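Local coordinates for possible substrate binding protein of ABC transporter system (Rhodopseudomonas palustris, PDB 3N0X), which probably captures branched-chain amino acids or related small ligands in the periplasm and hands them to the membrane part of an ABC transporter, at residues 63-68 / 90-95; 50-55 / 70-75; 108-113 / 119-124. All blocks are in the same frame, centred on the assembly; numbering follows the deposited sequence.

How the interactions relate
The three contacts belong to one lobe, built round the mixed sheet. Along the chain the segments of interactions 1 and 2 alternate (50-55, 63-68, 70-75, 90-95), and interaction 3 follows. Interactions 1 and 2, with centres about 9 Å apart, meet at helix 58-70 and the loop that follows it, tied by the salt bridge of Glu67 with Lys52. Interaction 3 has its centre about 16 Å from that of interaction 1; Leu90 and Ala93 of helix 83-96 pack on Ile119 and join the two. Interactions 2 and 3, about 20 Å apart between centres, reach the same sheet without touching, through strand 45-53 and, last in its order, strand 119-121. Together the contacts consolidate one lobe.

Interaction 1: 63-68 / 90-95; sequences AALAEA and LPVAEE
Val92, the residue that meets both Leu65 and Ala66, has its carbonyl oxygen bonded by Asn96 ND2 a turn further on. Just before it, helix 83-96 is kinked: Pro91 has no N-H to give, and Val92 N also lacks a bond to the turn before. Weak bonding accompanies the kink, for Leu90 O accepts from Asn116 ND2 of a loop but is only weakly approached by Ala93 N at 3.1 Å and Glu94 N at 3.4 Å. Regular bonding resumes at Glu95.

Between the helices the contact is apolar, and Val92 carries it. Its CG1 lies anti to the backbone N (chi1 -179°), which aims this methyl at the neighbouring helix. There it rests against the main chain as much as against side chains, 3.7 Å from Ala66 N and 4.0 Å from Ala66 CB. The small alanine lets it approach so near the backbone. Leu65 flanks the same methyl, with Leu65 CG 4.0 Å from Val92 CG1, while Leu65 CD2 reaches past it to 4.0 Å from Val92 CB. The two branched side chains thus slide by one another in opposite directions.

In the fold, helices 58-70 and 83-96 are the connections of successive beta-alpha-beta crossovers, running from strand 45-53 to strand 76-79 and on to strand 100-102, as expected for a Rossmann-like lobe of a periplasmic binding protein. The two segments run nearly parallel, crossing at -22° with axes 9.4 Å apart, and bury 150 Å² in all. Deeper in, Leu65 also packs on Ile10 of the sheet, and Ala93 on Ile119 of strand 119-121. Val92 touches Lys62, one turn before Ala66 on the facing helix.

Interaction 2: 50-55 / 70-75; sequences ITKDDQ and QDDGAD
Lys52 and Asp72 meet where two limbs of a beta-alpha-beta unit come together: strand 45-53, beside strand 5-11 in the sheet, and the loop leading from helix 58-70 to strand 76-79. The stem of Lys52 is packed against its surroundings, Ala64 of the helix and Ile10 of the neighbouring strand, while the contact itself is made by Lys52 NZ and Ile50 CG2 with the Asp72 carboxylate. Ile50, deposited in two conformers, forms the inner part, its CG2 4.1 Å from Asp72 CG.

The carboxylate is the looser, solvent side. Bent at chi2 (-87°), the lysine chain turns towards the loop, and its NZ forms a salt bridge with Asp72 OD2 at 2.7 Å. The hydrogen bond in this pair is weak and the site of OD2 is uncertain, so its exact geometry carries little weight. Glu67 OE1 is a second anionic partner of NZ, placing the ammonium between two acids. With an alanine in place of Asp72, NZ would probably lose one of its acidic partners and rely on Glu67. Directly after Asp72, the positive phi of Gly73 (66°), which favours glycine, takes the chain out of helical geometry. Farther along the strand end, Asp53 closes an Asx turn: Gln55 N donates to Asp53 OD1 at 2.9 Å, approaching 49° out of the carboxylate plane.

Interaction 3: 108-113 / 119-124; sequences DQITGE and IFRTGR
A short 3-10 turn, 108-110, followed by Thr111, passes beside strand 119-121, so that the CA atoms of Thr111 and Ile119 are 7.6 Å apart. The turn is held by Thr111 N to Asp108 O and Gly112 N to Gln109 O, at 3.1 Å and 3.0 Å respectively. In the strand, Phe120 pairs with Leu100 and Val102, and Arg121 has backbone bonds with His333 and Ala335. Ile119 and Arg121 point toward the turn, Phe120 away from it.

Arg121 dominates the side-chain contact. Its CG is anti to the backbone N (chi1 175°) and the chain bends at chi3; the side chain crosses those of Ile110 and Thr111 at about a right angle. Arg121 NH2 donates to Thr111 OG1 at 2.9 Å with an N-H...O angle of 147°, the hydroxyl lying near the guanidinium edge but 16° out of its plane. Over one face sits Ile110, whose CB is 3.6 Å from Arg121 NH1 and whose CG2 stands above the centre of the group. Polar partners elsewhere fix its rotation: Arg121 NE donates to Gln334 OE1, and NH1 to the carbonyls of Ala105 and Ala107. A buried cation is thereby held from several directions. Asp108 OD1 is 5.0 Å from Arg121 NH2, near enough perhaps to favour the charge, although this carboxylate bonds to Ser127.

Below the arginine, Ile110 CG2 meets Ile119 CG2 at 3.9 Å, the side chains crossing at about a right angle. Ile110 O is buried here with no polar partner in the model.

Strand 119-121 is the last of the mixed sheet, locally tied by Arg121, and the chain then runs through helix 126-137 to the second sheet. Such a two-lobed layout is characteristic of the leucine-binding protein family.

Interaction 1: 63-68 / 90-95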
loop_
_atom_site.group_PDB
_atom_site.type_symbol
_atom_site.label_atom_id
_atom_site.label_comp_id
_atom_site.label_asym_id
_atom_site.label_seq_id
_atom_site.Cartn_x
_atom_site.Cartn_y
_atom_site.Cartn_z
ATOM N N ALA A 63 0.307 -6.166 23.258
ATOM C CA ALA A 63 0.308 -7.370 24.093
ATOM C C ALA A 63 0.434 -8.657 23.271
ATOM O O ALA A 63 1.207 -9.580 23.630
ATOM C CB ALA A 63 -0.942 -7.405 25.009
ATOM N N ALA A 64 -0.302 -8.733 22.158
ATOM C CA ALA A 64 -0.233 -9.914 21.261
ATOM C C ALA A 64 1.157 -10.114 20.707
ATOM O O ALA A 64 1.668 -11.220 20.641
ATOM C CB ALA A 64 -1.222 -9.769 20.118
ATOM N N LEU A 65 1.797 -9.024 20.317
ATOM C CA LEU A 65 3.120 -9.131 19.717
ATOM C C LEU A 65 4.168 -9.560 20.745
ATOM O O LEU A 65 5.025 -10.377 20.452
ATOM C CB LEU A 65 3.541 -7.824 19.038
ATOM C CG LEU A 65 4.919 -7.817 18.369
ATOM C CD1 LEU A 65 5.024 -8.941 17.302
ATOM C CD2 LEU A 65 5.258 -6.442 17.751
ATOM N N ALA A 66 4.097 -8.976 21.940
ATOM C CA ALA A 66 4.967 -9.393 23.016
ATOM C C ALA A 66 4.781 -10.873 23.320
ATOM O O ALA A 66 5.735 -11.625 23.460
ATOM C CB ALA A 66 4.710 -8.541 24.276
ATOM N N GLU A 67 3.525 -11.295 23.396
ATOM C CA GLU A 67 3.232 -12.703 23.621
ATOM C C GLU A 67 3.817 -13.599 22.522
ATOM O O GLU A 67 4.337 -14.692 22.785
ATOM C CB GLU A 67 1.719 -12.917 23.723
ATOM C CG GLU A 67 1.347 -14.345 24.081
ATOM C CD GLU A 67 -0.141 -14.513 24.346
ATOM O OE1 GLU A 67 -0.910 -14.649 23.367
ATOM O OE2 GLU A 67 -0.525 -14.544 25.538
ATOM N N ALA A 68 3.757 -13.132 21.285
ATOM C CA ALA A 68 4.314 -13.886 20.171
ATOM C C ALA A 68 5.798 -14.110 20.317
ATOM O O ALA A 68 6.280 -15.212 20.098
ATOM C CB ALA A 68 4.005 -13.192 18.840
ATOM N N LEU A 90 5.752 -0.951 17.370
ATOM C CA LEU A 90 7.156 -0.840 16.972
ATOM C C LEU A 90 8.124 -0.974 18.176
ATOM O O LEU A 90 9.109 -1.688 18.092
ATOM C CB LEU A 90 7.421 0.444 16.188
ATOM C CG LEU A 90 6.464 0.707 15.029
ATOM C CD1 LEU A 90 6.895 2.024 14.324
ATOM C CD2 LEU A 90 6.391 -0.425 14.030
ATOM N N PRO A 91 7.827 -0.308 19.317
ATOM C CA PRO A 91 8.741 -0.421 20.462
ATOM C C PRO A 91 8.827 -1.830 21.042
ATOM O O PRO A 91 9.828 -2.168 21.684
ATOM C CB PRO A 91 8.135 0.556 21.506
ATOM C CG PRO A 91 7.290 1.429 20.735
ATOM C CD PRO A 91 6.809 0.722 19.543
ATOM N N VAL A 92 7.799 -2.647 20.816
ATOM C CA VAL A 92 7.811 -4.039 21.278
ATOM C C VAL A 92 8.871 -4.863 20.540
ATOM O O VAL A 92 9.555 -5.704 21.127
ATOM C CB VAL A 92 6.412 -4.679 21.138
ATOM C CG1 VAL A 92 6.428 -6.111 21.632
ATOM C CG2 VAL A 92 5.381 -3.823 21.900
ATOM N N ALA A 93 9.003 -4.613 19.244
ATOM C CA ALA A 93 10.056 -5.253 18.481
ATOM C C ALA A 93 11.432 -4.918 19.046
ATOM O O ALA A 93 12.259 -5.800 19.259
ATOM C CB ALA A 93 9.968 -4.856 16.987
ATOM N N GLU A 94 11.656 -3.637 19.342
ATOM C CA GLU A 94 12.925 -3.210 19.901
ATOM C C GLU A 94 13.143 -3.824 21.285
ATOM O O GLU A 94 14.250 -4.281 21.586
ATOM C CB GLU A 94 13.028 -1.673 19.965
ATOM C CG GLU A 94 14.339 -1.180 20.579
ATOM C CD GLU A 94 14.482 0.350 20.576
ATOM O OE1 GLU A 94 14.265 0.975 19.532
ATOM O OE2 GLU A 94 14.872 0.919 21.612
ATOM N N GLU A 95 12.112 -3.829 22.136
ATOM C CA GLU A 95 12.248 -4.376 23.502
ATOM C C GLU A 95 12.668 -5.845 23.502
ATOM O O GLU A 95 13.479 -6.264 24.306
ATOM C CB GLU A 95 10.945 -4.177 24.297
ATOM C CG GLU A 95 10.940 -4.796 25.711
#

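Interaction 2: 50-55 / 70-75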
loop_
_atom_site.group_PDB
_atom_site.type_symbol
_atom_site.label_atom_id
_atom_site.label_comp_id
_atom_site.label_asym_id
_atom_site.label_seq_id
_atom_site.Cartn_x
_atom_site.Cartn_y
_atom_site.Cartn_z
ATOM N N ILE A 50 1.878 -18.724 13.510
ATOM C CA ILE A 50 1.069 -18.444 14.695
ATOM C C ILE A 50 0.323 -17.150 14.411
ATOM O O ILE A 50 0.995 -16.146 14.197
ATOM C CB ILE A 50 2.005 -18.176 15.910
ATOM C CG1 ILE A 50 2.888 -19.396 16.193
ATOM C CG2 ILE A 50 1.205 -17.794 17.163
ATOM C CD1 ILE A 50 2.103 -20.669 16.160
ATOM N N THR A 51 -1.005 -17.148 14.431
ATOM C CA THR A 51 -1.781 -15.923 14.219
ATOM C C THR A 51 -2.305 -15.339 15.546
ATOM O O THR A 51 -2.668 -16.079 16.467
ATOM C CB THR A 51 -2.952 -16.134 13.243
ATOM O OG1 THR A 51 -3.895 -17.051 13.812
ATOM C CG2 THR A 51 -2.463 -16.685 11.902
ATOM N N LYS A 52 -2.312 -14.008 15.629
ATOM C CA LYS A 52 -2.717 -13.287 16.828
ATOM C C LYS A 52 -3.657 -12.175 16.363
ATOM O O LYS A 52 -3.240 -11.219 15.702
ATOM C CB LYS A 52 -1.516 -12.632 17.530
ATOM C CG LYS A 52 -0.413 -13.563 18.030
ATOM C CD LYS A 52 -0.775 -14.050 19.427
ATOM C CE LYS A 52 0.302 -14.939 19.975
ATOM N NZ LYS A 52 -0.282 -15.928 20.910
ATOM N N ASP A 53 -4.918 -12.280 16.740
ATOM C CA ASP A 53 -5.900 -11.254 16.457
ATOM C C ASP A 53 -5.742 -10.093 17.426
ATOM O O ASP A 53 -5.854 -10.286 18.650
ATOM C CB ASP A 53 -7.281 -11.895 16.581
ATOM C CG ASP A 53 -8.428 -10.928 16.390
ATOM O OD1 ASP A 53 -8.287 -9.788 15.878
ATOM O OD2 ASP A 53 -9.534 -11.393 16.738
ATOM N N ASP A 54 -5.473 -8.896 16.907
ATOM C CA ASP A 54 -5.379 -7.708 17.756
ATOM C C ASP A 54 -6.622 -6.833 17.786
ATOM O O ASP A 54 -6.636 -5.816 18.464
ATOM C CB ASP A 54 -4.119 -6.880 17.427
ATOM C CG ASP A 54 -4.148 -6.232 16.049
ATOM O OD1 ASP A 54 -5.216 -6.162 15.407
ATOM O OD2 ASP A 54 -3.079 -5.733 15.634
ATOM N N GLN A 55 -7.662 -7.232 17.062
ATOM C CA GLN A 55 -8.919 -6.493 16.972
ATOM C C GLN A 55 -8.753 -5.056 16.509
ATOM O O GLN A 55 -9.628 -4.239 16.705
ATOM C CB GLN A 55 -9.671 -6.551 18.307
ATOM C CG GLN A 55 -9.845 -7.969 18.839
ATOM C CD GLN A 55 -10.628 -8.031 20.115
ATOM O OE1 GLN A 55 -11.541 -7.241 20.330
ATOM N NE2 GLN A 55 -10.257 -8.955 20.989
ATOM N N GLN A 70 7.658 -13.711 23.140
ATOM C CA GLN A 70 8.080 -14.230 24.448
ATOM C C GLN A 70 7.518 -15.575 24.909
ATOM O O GLN A 70 8.180 -16.277 25.669
ATOM C CB GLN A 70 7.644 -13.267 25.545
ATOM C CG GLN A 70 8.417 -11.944 25.478
ATOM C CD GLN A 70 7.794 -10.834 26.294
ATOM O OE1 GLN A 70 6.906 -11.071 27.107
ATOM N NE2 GLN A 70 8.256 -9.609 26.074
ATOM N N ASP A 71 6.265 -15.863 24.575
ATOM C CA ASP A 71 5.620 -17.119 24.955
ATOM C C ASP A 71 5.660 -18.103 23.785
ATOM O O ASP A 71 5.985 -19.286 23.957
ATOM C CB ASP A 71 4.158 -16.909 25.349
ATOM C CG ASP A 71 4.008 -16.162 26.655
ATOM O OD1 ASP A 71 4.773 -15.193 26.883
ATOM O OD2 ASP A 71 3.141 -16.552 27.466
ATOM N N ASP A 72 5.329 -17.616 22.591
ATOM C CA ASP A 72 5.298 -18.484 21.411
ATOM C C ASP A 72 6.675 -18.691 20.826
ATOM O O ASP A 72 6.852 -19.551 19.975
ATOM C CB ASP A 72 4.352 -17.902 20.353
ATOM C CG ASP A 72 2.927 -17.766 20.849
ATOM O OD1 ASP A 72 2.428 -18.746 21.415
ATOM O OD2 ASP A 72 2.296 -16.700 20.708
ATOM N N GLY A 73 7.652 -17.889 21.224
ATOM C CA GLY A 73 9.004 -18.022 20.695
ATOM C C GLY A 73 9.101 -17.706 19.199
ATOM O O GLY A 73 9.995 -18.223 18.503
ATOM N N ALA A 74 8.219 -16.840 18.698
ATOM C CA ALA A 74 8.305 -16.459 17.282
ATOM C C ALA A 74 9.673 -15.898 16.929
ATOM O O ALA A 74 10.265 -15.103 17.678
ATOM C CB ALA A 74 7.198 -15.450 16.948
ATOM N N ASP A 75 10.212 -16.333 15.795
ATOM C CA ASP A 75 11.485 -15.851 15.317
ATOM C C ASP A 75 11.373 -14.474 14.671
ATOM O O ASP A 75 12.349 -13.736 14.604
ATOM C CB ASP A 75 12.075 -16.868 14.329
ATOM C CG ASP A 75 12.298 -18.250 14.989
ATOM O OD1 ASP A 75 12.906 -18.279 16.085
ATOM O OD2 ASP A 75 11.843 -19.284 14.455
#

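Interaction 3: 108-113 / 119-124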
loop_
_atom_site.group_PDB
_atom_site.type_symbol
_atom_site.label_atom_id
_atom_site.label_comp_id
_atom_site.label_asym_id
_atom_site.label_seq_id
_atom_site.Cartn_x
_atom_site.Cartn_y
_atom_site.Cartn_z
ATOM N N ASP A 108 3.266 6.615 7.100
ATOM C CA ASP A 108 4.645 7.010 6.799
ATOM C C ASP A 108 5.555 6.976 8.008
ATOM O O ASP A 108 6.737 6.629 7.903
ATOM C CB ASP A 108 4.693 8.442 6.207
ATOM C CG ASP A 108 4.333 8.492 4.705
ATOM O OD1 ASP A 108 4.342 7.444 4.014
ATOM O OD2 ASP A 108 4.055 9.628 4.187
ATOM N N GLN A 109 5.007 7.339 9.166
ATOM C CA GLN A 109 5.824 7.462 10.387
ATOM C C GLN A 109 6.497 6.142 10.801
ATOM O O GLN A 109 7.512 6.177 11.515
ATOM C CB GLN A 109 4.972 8.031 11.551
ATOM C CG GLN A 109 4.386 9.445 11.295
ATOM C CD GLN A 109 3.186 9.502 10.255
ATOM O OE1 GLN A 109 2.535 8.474 9.923
ATOM N NE2 GLN A 109 2.914 10.725 9.733
ATOM N N ILE A 110 5.956 5.005 10.355
ATOM C CA ILE A 110 6.492 3.702 10.690
ATOM C C ILE A 110 7.921 3.544 10.200
ATOM O O ILE A 110 8.721 2.896 10.875
ATOM C CB ILE A 110 5.565 2.595 10.176
ATOM C CG1 ILE A 110 4.261 2.647 10.973
ATOM C CG2 ILE A 110 6.241 1.194 10.210
ATOM C CD1 ILE A 110 3.117 1.741 10.418
ATOM N N THR A 111 8.231 4.108 9.039
ATOM C CA THR A 111 9.597 4.095 8.529
ATOM C C THR A 111 10.236 5.497 8.616
ATOM O O THR A 111 11.284 5.758 7.982
ATOM C CB THR A 111 9.681 3.575 7.097
ATOM O OG1 THR A 111 8.690 4.225 6.274
ATOM C CG2 THR A 111 9.471 2.046 7.057
ATOM N N GLY A 112 9.627 6.363 9.407
ATOM C CA GLY A 112 10.100 7.717 9.589
ATOM C C GLY A 112 10.437 8.007 11.035
ATOM O O GLY A 112 11.294 7.365 11.624
ATOM N N GLU A 113 9.698 8.954 11.608
ATOM C CA GLU A 113 9.957 9.468 12.946
ATOM C C GLU A 113 9.858 8.405 14.031
ATOM O O GLU A 113 10.522 8.514 15.062
ATOM C CB GLU A 113 8.944 10.593 13.269
ATOM C CG GLU A 113 9.115 11.862 12.418
ATOM N N ILE A 119 12.494 -2.756 12.607
ATOM C CA ILE A 119 11.320 -2.568 11.750
ATOM C C ILE A 119 11.705 -2.588 10.267
ATOM O O ILE A 119 12.566 -1.824 9.816
ATOM C CB ILE A 119 10.593 -1.223 12.082
ATOM C CG1 ILE A 119 10.302 -1.081 13.571
ATOM C CG2 ILE A 119 9.293 -1.063 11.218
ATOM C CD1 ILE A 119 9.608 -2.259 14.212
ATOM N N PHE A 120 11.056 -3.493 9.525
ATOM C CA PHE A 120 11.094 -3.511 8.075
ATOM C C PHE A 120 9.644 -3.379 7.602
ATOM O O PHE A 120 8.698 -3.562 8.359
ATOM C CB PHE A 120 11.727 -4.779 7.523
ATOM C CG PHE A 120 13.217 -4.887 7.754
ATOM C CD1 PHE A 120 13.727 -5.218 9.024
ATOM C CD2 PHE A 120 14.105 -4.587 6.752
ATOM C CE1 PHE A 120 15.095 -5.303 9.220
ATOM C CE2 PHE A 120 15.461 -4.686 6.950
ATOM C CZ PHE A 120 15.958 -5.031 8.177
ATOM N N ARG A 121 9.457 -3.013 6.345
ATOM C CA ARG A 121 8.094 -2.874 5.822
ATOM C C ARG A 121 8.009 -3.345 4.392
ATOM O O ARG A 121 8.669 -2.787 3.525
ATOM C CB ARG A 121 7.590 -1.431 5.909
ATOM C CG ARG A 121 6.207 -1.301 5.242
ATOM C CD ARG A 121 5.341 -0.239 5.763
ATOM N NE ARG A 121 5.955 1.087 5.776
ATOM C CZ ARG A 121 5.355 2.140 6.348
ATOM N NH1 ARG A 121 4.177 1.997 6.872
ATOM N NH2 ARG A 121 5.959 3.325 6.418
ATOM N N THR A 122 7.125 -4.325 4.147
ATOM C CA THR A 122 6.779 -4.742 2.790
ATOM C C THR A 122 5.592 -3.940 2.199
ATOM O O THR A 122 5.556 -3.743 0.984
ATOM C CB THR A 122 6.484 -6.238 2.720
ATOM O OG1 THR A 122 5.471 -6.581 3.679
ATOM C CG2 THR A 122 7.721 -7.045 2.976
ATOM N N GLY A 123 4.651 -3.535 3.046
ATOM C CA GLY A 123 3.526 -2.732 2.593
ATOM C C GLY A 123 4.038 -1.449 1.973
ATOM O O GLY A 123 5.123 -0.960 2.315
ATOM N N ARG A 124 3.316 -0.907 1.001
ATOM C CA ARG A 124 3.691 0.428 0.532
ATOM C C ARG A 124 3.311 1.436 1.609
ATOM O O ARG A 124 2.404 1.225 2.395
ATOM C CB ARG A 124 3.103 0.784 -0.838
ATOM C CG ARG A 124 1.757 1.476 -0.859
ATOM C CD ARG A 124 0.634 0.608 -0.309
ATOM N NE ARG A 124 -0.660 1.261 -0.419
ATOM C CZ ARG A 124 -1.800 0.856 0.131
ATOM N NH1 ARG A 124 -1.903 -0.305 0.795
ATOM N NH2 ARG A 124 -2.885 1.626 0.003
#